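Local coordinates for protein aminotransferase TlmJ (Streptoalloteichus hindustanus, PDB 5UID) that probably acts as a pyridoxal-phosphate-dependent aminotransferase of the DegT/DnrJ/EryC1 family in natural-product biosynthesis, at residues Ser68-Gly73 and Ala95-Arg100; Tyr300-Val305 and Thr327-Pro332; Glu41-Glu46 and Ile254-Leu259. All blocks are in the same frame, centred on the assembly; numbering follows the deposited sequence.

Contact 1. Residues Ser68-Gly73 and Ala95-Arg100; sequences SMELLG and AARGAR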
loop_
_atom_site.group_PDB
_atom_site.type_symbol
_atom_site.label_atom_id
_atom_site.label_comp_id
_atom_site.label_asym_id
_atom_site.label_seq_id
_atom_site.Cartn_x
_atom_site.Cartn_y
_atom_site.Cartn_z
ATOM N N SER A 68 0.452 8.071 11.475
ATOM C CA SER A 68 0.661 8.526 12.846
ATOM C C SER A 68 0.864 10.036 12.901
ATOM O O SER A 68 0.355 10.705 13.807
ATOM C CB SER A 68 1.850 7.795 13.472
ATOM O OG SER A 68 3.065 8.168 12.851
HETATM N N MSE A 69 1.591 10.593 11.936
HETATM C CA MSE A 69 1.788 12.038 11.875
HETATM C C MSE A 69 0.473 12.748 11.566
HETATM O O MSE A 69 0.254 13.879 11.998
HETATM C CB MSE A 69 2.848 12.401 10.833
HETATM C CG MSE A 69 4.255 11.916 11.177
HETATM SE SE MSE A 69 4.903 12.585 12.901
HETATM C CE MSE A 69 5.053 10.886 13.845
ATOM N N GLU A 70 -0.403 12.080 10.811
ATOM C CA GLU A 70 -1.729 12.634 10.556
ATOM C C GLU A 70 -2.590 12.585 11.813
ATOM O O GLU A 70 -3.221 13.582 12.186
ATOM C CB GLU A 70 -2.407 11.880 9.411
ATOM C CG GLU A 70 -1.752 12.080 8.054
ATOM C CD GLU A 70 -2.359 11.197 6.978
ATOM O OE1 GLU A 70 -3.400 10.561 7.244
ATOM O OE2 GLU A 70 -1.792 11.138 5.866
ATOM N N LEU A 71 -2.618 11.432 12.485
ATOM C CA LEU A 71 -3.458 11.280 13.669
ATOM C C LEU A 71 -3.010 12.210 14.791
ATOM O O LEU A 71 -3.842 12.735 15.540
ATOM C CB LEU A 71 -3.442 9.825 14.136
ATOM C CG LEU A 71 -4.073 8.823 13.167
ATOM C CD1 LEU A 71 -3.721 7.404 13.566
ATOM C CD2 LEU A 71 -5.582 9.007 13.121
ATOM N N LEU A 72 -1.700 12.428 14.921
ATOM C CA LEU A 72 -1.194 13.318 15.960
ATOM C C LEU A 72 -1.432 14.785 15.631
ATOM O O LEU A 72 -1.317 15.633 16.521
ATOM C CB LEU A 72 0.296 13.063 16.188
ATOM C CG LEU A 72 0.660 11.723 16.829
ATOM C CD1 LEU A 72 2.168 11.545 16.866
ATOM C CD2 LEU A 72 0.074 11.622 18.228
ATOM N N GLY A 73 -1.755 15.103 14.381
ATOM C CA GLY A 73 -2.101 16.463 14.020
ATOM C C GLY A 73 -0.934 17.398 13.808
ATOM O O GLY A 73 -1.079 18.607 14.015
ATOM N N ALA A 95 7.551 15.973 6.898
ATOM C CA ALA A 95 7.577 17.113 5.991
ATOM C C ALA A 95 6.367 17.164 5.063
ATOM O O ALA A 95 6.018 18.250 4.588
ATOM C CB ALA A 95 8.866 17.095 5.168
ATOM N N ALA A 96 5.720 16.026 4.792
ATOM C CA ALA A 96 4.558 16.037 3.907
ATOM C C ALA A 96 3.372 16.750 4.543
ATOM O O ALA A 96 2.523 17.295 3.828
ATOM C CB ALA A 96 4.167 14.611 3.519
ATOM N N ARG A 97 3.293 16.758 5.871
ATOM C CA ARG A 97 2.234 17.471 6.575
ATOM C C ARG A 97 2.520 18.960 6.726
ATOM O O ARG A 97 1.674 19.686 7.262
ATOM C CB ARG A 97 2.012 16.848 7.955
ATOM C CG ARG A 97 1.473 15.428 7.917
ATOM C CD ARG A 97 0.148 15.336 8.651
ATOM N NE ARG A 97 -0.863 16.199 8.050
ATOM C CZ ARG A 97 -1.993 16.558 8.649
ATOM N NH1 ARG A 97 -2.260 16.134 9.878
ATOM N NH2 ARG A 97 -2.857 17.348 8.024
ATOM N N GLY A 98 3.674 19.433 6.264
ATOM C CA GLY A 98 4.077 20.805 6.477
ATOM C C GLY A 98 4.919 21.034 7.713
ATOM O O GLY A 98 5.309 22.179 7.971
ATOM N N ALA A 99 5.211 19.990 8.482
ATOM C CA ALA A 99 6.027 20.105 9.679
ATOM C C ALA A 99 7.508 20.008 9.333
ATOM O O ALA A 99 7.893 19.543 8.256
ATOM C CB ALA A 99 5.655 19.024 10.694
ATOM N N ARG A 100 8.344 20.449 10.273
ATOM C CA ARG A 100 9.782 20.492 10.061
ATOM C C ARG A 100 10.450 19.341 10.795
ATOM O O ARG A 100 10.389 19.293 12.034
ATOM C CB ARG A 100 10.351 21.822 10.540
ATOM C CG ARG A 100 11.864 21.919 10.468
ATOM C CD ARG A 100 12.333 23.335 10.775
ATOM N NE ARG A 100 13.789 23.444 10.771
ATOM C CZ ARG A 100 14.539 23.476 11.869
ATOM N NH1 ARG A 100 13.971 23.413 13.065
ATOM N NH2 ARG A 100 15.858 23.575 11.769
#
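Glu70 O accepts the backbone N of Gly73 at 3.0 Å and also has Arg97 NH1 next to it, 3.6 Å away and too far to count as bonded. Gly73 N makes a second, weak bond to Met69 O, and with positive phi this gives the Schellman motif that ends helix 61-72. Arg97 lies across this helix end. Its CD sits 3.7 Å from Met69 O, which lies at the edge of the guanidinium and in its plane. CD also packs 3.8 Å from Glu70 CG, the two side chains crossing at about a right angle. The bends in the arginine, chi2 -121° and chi3 60°, turn NH1 toward the Glu70 backbone rather than its carboxylate: Glu70 OE2 stays 5.6 Å from Arg97 NE and makes its salt bridge to Arg243 instead. Gly98, just past Arg97, ends helix 88-95 with a Schellman motif of its own. With the arginine cut back to an alanine, the last carbonyls of helix 61-72 would probably lose the nearby positive charge, and Glu70 CG its packing partner. What holds here is therefore methylene packing, with a charge near carbonyls at the negative end of a helix probably adding a mild attraction.

Contact 2. Residues Tyr300-Val305 and Thr327-Pro332; sequences YYFYWV and TFRYAP. With SO4 (sulfate ion), chain E.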
loop_
_atom_site.group_PDB
_atom_site.type_symbol
_atom_site.label_atom_id
_atom_site.label_comp_id
_atom_site.label_asym_id
_atom_site.label_seq_id
_atom_site.Cartn_x
_atom_site.Cartn_y
_atom_site.Cartn_z
ATOM N N TYR A 300 18.338 -8.908 16.081
ATOM C CA TYR A 300 19.494 -9.185 15.228
ATOM C C TYR A 300 19.165 -8.918 13.758
ATOM O O TYR A 300 19.227 -9.799 12.900
ATOM C CB TYR A 300 20.008 -10.612 15.451
ATOM C CG TYR A 300 20.433 -10.848 16.883
ATOM C CD1 TYR A 300 21.717 -10.535 17.306
ATOM C CD2 TYR A 300 19.541 -11.351 17.817
ATOM C CE1 TYR A 300 22.105 -10.735 18.621
ATOM C CE2 TYR A 300 19.917 -11.554 19.129
ATOM C CZ TYR A 300 21.199 -11.245 19.526
ATOM O OH TYR A 300 21.575 -11.446 20.834
ATOM N N TYR A 301 18.812 -7.662 13.487
ATOM C CA TYR A 301 18.487 -7.214 12.137
ATOM C C TYR A 301 19.720 -6.741 11.376
ATOM O O TYR A 301 19.861 -7.040 10.186
ATOM C CB TYR A 301 17.439 -6.098 12.196
ATOM C CG TYR A 301 16.963 -5.634 10.838
ATOM C CD1 TYR A 301 16.483 -6.543 9.904
ATOM C CD2 TYR A 301 16.985 -4.287 10.493
ATOM C CE1 TYR A 301 16.046 -6.128 8.660
ATOM C CE2 TYR A 301 16.545 -3.861 9.252
ATOM C CZ TYR A 301 16.079 -4.787 8.339
ATOM O OH TYR A 301 15.645 -4.371 7.101
ATOM N N PHE A 302 20.610 -6.004 12.037
ATOM C CA PHE A 302 21.887 -5.592 11.474
ATOM C C PHE A 302 23.026 -6.207 12.272
ATOM O O PHE A 302 22.937 -6.362 13.495
ATOM C CB PHE A 302 22.070 -4.063 11.497
ATOM C CG PHE A 302 21.097 -3.308 10.644
ATOM C CD1 PHE A 302 20.663 -3.815 9.433
ATOM C CD2 PHE A 302 20.629 -2.069 11.054
ATOM C CE1 PHE A 302 19.773 -3.104 8.650
ATOM C CE2 PHE A 302 19.734 -1.356 10.279
ATOM C CZ PHE A 302 19.308 -1.874 9.074
ATOM N N TYR A 303 24.107 -6.545 11.576
ATOM C CA TYR A 303 25.402 -6.763 12.214
ATOM C C TYR A 303 26.351 -5.724 11.630
ATOM O O TYR A 303 26.912 -5.921 10.547
ATOM C CB TYR A 303 25.922 -8.181 12.008
ATOM C CG TYR A 303 27.109 -8.475 12.895
ATOM C CD1 TYR A 303 26.933 -8.977 14.178
ATOM C CD2 TYR A 303 28.405 -8.218 12.465
ATOM C CE1 TYR A 303 28.013 -9.234 14.999
ATOM C CE2 TYR A 303 29.491 -8.470 13.280
ATOM C CZ TYR A 303 29.288 -8.979 14.547
ATOM O OH TYR A 303 30.364 -9.236 15.363
ATOM N N TRP A 304 26.523 -4.616 12.342
ATOM C CA TRP A 304 27.312 -3.491 11.859
ATOM C C TRP A 304 28.702 -3.526 12.480
ATOM O O TRP A 304 28.845 -3.698 13.694
ATOM C CB TRP A 304 26.617 -2.164 12.172
ATOM C CG TRP A 304 26.486 -1.849 13.640
ATOM C CD1 TRP A 304 27.262 -0.990 14.365
ATOM C CD2 TRP A 304 25.517 -2.381 14.554
ATOM N NE1 TRP A 304 26.837 -0.955 15.670
ATOM C CE2 TRP A 304 25.769 -1.800 15.814
ATOM C CE3 TRP A 304 24.461 -3.292 14.429
ATOM C CZ2 TRP A 304 25.005 -2.100 16.942
ATOM C CZ3 TRP A 304 23.705 -3.590 15.551
ATOM C CH2 TRP A 304 23.980 -2.995 16.790
ATOM N N VAL A 305 29.718 -3.375 11.641
ATOM C CA VAL A 305 31.098 -3.281 12.090
ATOM C C VAL A 305 31.609 -1.889 11.760
ATOM O O VAL A 305 31.172 -1.257 10.791
ATOM C CB VAL A 305 31.989 -4.364 11.448
ATOM C CG1 VAL A 305 31.613 -5.741 11.975
ATOM C CG2 VAL A 305 31.868 -4.318 9.932
ATOM N N THR A 327 26.293 -3.034 2.839
ATOM C CA THR A 327 25.639 -1.746 2.652
ATOM C C THR A 327 25.700 -0.979 3.966
ATOM O O THR A 327 26.230 -1.465 4.969
ATOM C CB THR A 327 24.191 -1.912 2.180
ATOM O OG1 THR A 327 23.642 -0.627 1.860
ATOM C CG2 THR A 327 23.342 -2.557 3.269
ATOM N N PHE A 328 25.152 0.235 3.952
ATOM C CA PHE A 328 25.019 1.038 5.159
ATOM C C PHE A 328 23.579 1.500 5.315
ATOM O O PHE A 328 22.968 1.983 4.357
ATOM C CB PHE A 328 25.950 2.254 5.145
ATOM C CG PHE A 328 25.691 3.216 6.272
ATOM C CD1 PHE A 328 26.124 2.930 7.556
ATOM C CD2 PHE A 328 24.998 4.398 6.049
ATOM C CE1 PHE A 328 25.881 3.808 8.599
ATOM C CE2 PHE A 328 24.750 5.278 7.086
ATOM C CZ PHE A 328 25.192 4.983 8.362
ATOM N N ARG A 329 23.048 1.340 6.524
ATOM C CA ARG A 329 21.782 1.921 6.946
ATOM C C ARG A 329 22.013 2.613 8.280
ATOM O O ARG A 329 22.792 2.124 9.102
ATOM C CB ARG A 329 20.689 0.853 7.099
ATOM C CG ARG A 329 20.379 0.060 5.841
ATOM C CD ARG A 329 19.614 0.894 4.831
ATOM N NE ARG A 329 19.120 0.073 3.730
ATOM C CZ ARG A 329 19.820 -0.201 2.636
ATOM N NH1 ARG A 329 19.294 -0.958 1.682
ATOM N NH2 ARG A 329 21.047 0.283 2.497
ATOM N N TYR A 330 21.368 3.759 8.492
ATOM C CA TYR A 330 20.568 4.450 7.488
ATOM C C TYR A 330 21.278 5.741 7.128
ATOM O O TYR A 330 21.823 6.410 8.009
ATOM C CB TYR A 330 19.154 4.738 8.012
ATOM C CG TYR A 330 18.376 3.497 8.384
ATOM C CD1 TYR A 330 18.516 2.918 9.638
ATOM C CD2 TYR A 330 17.508 2.902 7.479
ATOM C CE1 TYR A 330 17.813 1.777 9.982
ATOM C CE2 TYR A 330 16.799 1.759 7.813
ATOM C CZ TYR A 330 16.956 1.201 9.064
ATOM O OH TYR A 330 16.253 0.065 9.398
ATOM N N ALA A 331 21.280 6.085 5.845
ATOM C CA ALA A 331 21.976 7.279 5.390
ATOM C C ALA A 331 21.548 8.482 6.225
ATOM O O ALA A 331 20.353 8.644 6.510
ATOM C CB ALA A 331 21.692 7.531 3.907
ATOM N N PRO A 332 22.484 9.323 6.658
ATOM C CA PRO A 332 22.128 10.432 7.557
ATOM C C PRO A 332 21.231 11.440 6.859
ATOM O O PRO A 332 21.635 12.101 5.900
ATOM C CB PRO A 332 23.485 11.033 7.930
ATOM C CG PRO A 332 24.391 10.654 6.808
ATOM C CD PRO A 332 23.918 9.312 6.322
HETATM S S SO4 E . 21.614 -0.699 -1.122
HETATM O O1 SO4 E . 22.852 -1.397 -0.788
HETATM O O2 SO4 E . 21.476 0.485 -0.279
HETATM O O3 SO4 E . 20.481 -1.594 -0.899
HETATM O O4 SO4 E . 21.652 -0.296 -2.525
#
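Tyr330 brings this contact to the cofactor site: its OH is hydrogen-bonded to O3 of the pyridoxal-lysine at position 187, and Phe302 packs against its ring. Phe302 turns its edge toward the tyrosine face in an offset edge-to-face pair, the centroids 5.7 Å apart and the planes at 61°. CE2 of Phe302 reaches Tyr330 CE1 at 3.7 Å, while CZ touches both Tyr330 OH and Arg329 CB. That same Arg329 CB sits over the centre of the Tyr330 ring, 3.7 Å above its plane, and a cis peptide joins the two residues. Tyr301 adds its ring edge to the tyrosine hydroxyl and bonds through its own OH to Met186 O.

Beyond CG the arginine turns away from the rings. With CG anti to the carbonyl carbon and a bend at chi2 (-73°), the guanidinium swings out to a sulfate, probably from the crystallisation liquor. Arg329 NH1 gives sulfate O3 a nearly straight bond of 2.9 Å, and NH2 reaches O2 at 2.8 Å in a more bent one; Thr327 OG1 donates to O1 at 2.9 Å, and Tyr325 OH also binds the ion. Arg329 NH2 bonds to Phe328 O as well, from above the carbonyl plane, which helps fix the group's rotation. Trp234 of the second subunit packs on Thr327 and Arg329.

Aromatic packing thus probably helps to position the hydroxyl that meets the cofactor, while the neighbouring arginine offers a site suited to an anion.

Contact 3. Residues Glu41-Glu46 and Ile254-Leu259; sequences EADFAE and IGSVQL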
loop_
_atom_site.group_PDB
_atom_site.type_symbol
_atom_site.label_atom_id
_atom_site.label_comp_id
_atom_site.label_asym_id
_atom_site.label_seq_id
_atom_site.Cartn_x
_atom_site.Cartn_y
_atom_site.Cartn_z
ATOM N N GLU A 41 -3.730 -9.874 13.571
ATOM C CA GLU A 41 -3.711 -8.800 14.560
ATOM C C GLU A 41 -3.726 -9.365 15.975
ATOM O O GLU A 41 -2.930 -8.957 16.829
ATOM C CB GLU A 41 -4.895 -7.855 14.340
ATOM C CG GLU A 41 -4.767 -6.971 13.110
ATOM C CD GLU A 41 -5.901 -5.970 12.984
ATOM O OE1 GLU A 41 -6.777 -5.942 13.872
ATOM O OE2 GLU A 41 -5.913 -5.203 12.000
ATOM N N ALA A 42 -4.621 -10.321 16.238
ATOM C CA ALA A 42 -4.675 -10.935 17.561
ATOM C C ALA A 42 -3.379 -11.669 17.883
ATOM O O ALA A 42 -2.900 -11.627 19.023
ATOM C CB ALA A 42 -5.870 -11.884 17.652
ATOM N N ASP A 43 -2.797 -12.346 16.891
ATOM C CA ASP A 43 -1.527 -13.031 17.105
ATOM C C ASP A 43 -0.414 -12.038 17.417
ATOM O O ASP A 43 0.357 -12.229 18.365
ATOM C CB ASP A 43 -1.169 -13.869 15.876
ATOM C CG ASP A 43 -2.050 -15.094 15.725
ATOM O OD1 ASP A 43 -2.844 -15.371 16.649
ATOM O OD2 ASP A 43 -1.946 -15.776 14.683
ATOM N N PHE A 44 -0.315 -10.969 16.623
ATOM C CA PHE A 44 0.749 -9.992 16.831
ATOM C C PHE A 44 0.575 -9.262 18.159
ATOM O O PHE A 44 1.557 -9.007 18.865
ATOM C CB PHE A 44 0.789 -9.002 15.664
ATOM C CG PHE A 44 2.084 -8.246 15.553
ATOM C CD1 PHE A 44 3.225 -8.871 15.081
ATOM C CD2 PHE A 44 2.157 -6.911 15.915
ATOM C CE1 PHE A 44 4.421 -8.182 14.976
ATOM C CE2 PHE A 44 3.348 -6.214 15.811
ATOM C CZ PHE A 44 4.482 -6.851 15.342
ATOM N N ALA A 45 -0.669 -8.932 18.521
ATOM C CA ALA A 45 -0.924 -8.270 19.798
ATOM C C ALA A 45 -0.463 -9.127 20.970
ATOM O O ALA A 45 0.109 -8.611 21.939
ATOM C CB ALA A 45 -2.410 -7.937 19.931
ATOM N N GLU A 46 -0.708 -10.438 20.906
ATOM C CA GLU A 46 -0.205 -11.330 21.945
ATOM C C GLU A 46 1.319 -11.355 21.951
ATOM O O GLU A 46 1.944 -11.392 23.017
ATOM C CB GLU A 46 -0.766 -12.736 21.746
ATOM C CG GLU A 46 -0.248 -13.759 22.745
ATOM C CD GLU A 46 -0.754 -15.161 22.462
ATOM O OE1 GLU A 46 -1.633 -15.314 21.586
ATOM O OE2 GLU A 46 -0.270 -16.110 23.114
ATOM N N ILE A 254 0.095 -15.164 5.649
ATOM C CA ILE A 254 1.543 -15.342 5.679
ATOM C C ILE A 254 2.113 -14.838 7.000
ATOM O O ILE A 254 3.021 -15.450 7.576
ATOM C CB ILE A 254 2.190 -14.631 4.475
ATOM C CG1 ILE A 254 1.694 -15.247 3.167
ATOM C CG2 ILE A 254 3.711 -14.696 4.555
ATOM C CD1 ILE A 254 2.272 -14.585 1.936
ATOM N N GLY A 255 1.582 -13.720 7.504
ATOM C CA GLY A 255 2.110 -13.145 8.733
ATOM C C GLY A 255 1.969 -14.062 9.933
ATOM O O GLY A 255 2.878 -14.160 10.761
ATOM N N SER A 256 0.824 -14.738 10.053
ATOM C CA SER A 256 0.638 -15.665 11.162
ATOM C C SER A 256 1.648 -16.804 11.102
ATOM O O SER A 256 2.135 -17.266 12.139
ATOM C CB SER A 256 -0.791 -16.209 11.163
ATOM O OG SER A 256 -1.712 -15.215 11.572
ATOM N N VAL A 257 1.978 -17.264 9.893
ATOM C CA VAL A 257 2.974 -18.322 9.753
ATOM C C VAL A 257 4.358 -17.794 10.108
ATOM O O VAL A 257 5.110 -18.433 10.855
ATOM C CB VAL A 257 2.937 -18.910 8.330
ATOM C CG1 VAL A 257 4.046 -19.936 8.153
ATOM C CG2 VAL A 257 1.578 -19.534 8.041
ATOM N N GLN A 258 4.713 -16.618 9.585
ATOM C CA GLN A 258 6.019 -16.036 9.882
ATOM C C GLN A 258 6.162 -15.721 11.367
ATOM O O GLN A 258 7.252 -15.860 11.936
ATOM C CB GLN A 258 6.233 -14.773 9.046
ATOM C CG GLN A 258 6.438 -15.033 7.564
ATOM C CD GLN A 258 7.890 -15.289 7.211
ATOM O OE1 GLN A 258 8.752 -14.434 7.423
ATOM N NE2 GLN A 258 8.170 -16.471 6.671
ATOM N N LEU A 259 5.072 -15.298 12.011
ATOM C CA LEU A 259 5.133 -14.986 13.435
ATOM C C LEU A 259 5.451 -16.228 14.262
ATOM O O LEU A 259 6.238 -16.163 15.213
ATOM C CB LEU A 259 3.817 -14.353 13.888
ATOM C CG LEU A 259 3.747 -13.895 15.346
ATOM C CD1 LEU A 259 4.920 -12.984 15.675
ATOM C CD2 LEU A 259 2.427 -13.195 15.619
HETATM O O HOH W 1 0.766 -16.502 14.539
#
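Leu259 and Asp43 point at each other across two helices that run side by side; the axes of these short segments approach to 9.8 Å and are inclined at 28°. The leucine lays a single methyl on the opposing backbone: CG is anti to the backbone N (chi1 -177°), putting the branch toward the other helix, and chi2 (53°) brings CD2 to within 3.6 Å of Asp43 C and 3.7 Å of Phe44 N. The same methyl packs against Asp43 CB and, more distantly, meets the Phe44 ring at CD1, 4.4 Å away. The Phe44 ring also meets Trp181 and Phe183 edge-to-face.

One helical turn earlier than Leu259, the polar partners take over. Asp43 directs OD2 at Ser256, whose OG comes to 3.2 Å. A water donates to Asp43 OD2 at 2.8 Å and to Ser256 O at 2.9 Å, so one aspartate oxygen is linked to both the serine side chain and its backbone. Methyl packing and a water-mediated polar link therefore lie next to each other between the helices.

Ser256 also touches Val39 and Phe40, and Leu259 touches His47, extending the contact along helix 35-48. Ile254 touches a bound pyridoxal phosphate, although the Ser256 side chain is about 13 Å from it. This is near-parallel helix packing, joining helix 35-48 to the long helix 249-280, which supplies several residues, Ile254 among them, to that pyridoxal phosphate pocket.

From the N terminus, helix 35-48 comes first and opens contact 3, which does not close until residues 254-259, more than 200 residues later. Within that long loop, contact 1 opens at the end of helix 61-72 and closes quickly at 95-100, just ahead of strand 100-104 at one edge of the seven-stranded sheet. Contact 2 follows in series, closing a short loop of its own, and no contacts cross. Contact 3 thus ties helix 35-48 to helix 249-280, contact 1 joins two helix ends beside the main sheet, and contact 2 links the lead-in to strand 303-306 with the loop between helices 309-321 and 346-354. Contacts 2 and 3 lie on opposite sides of the chain's centre.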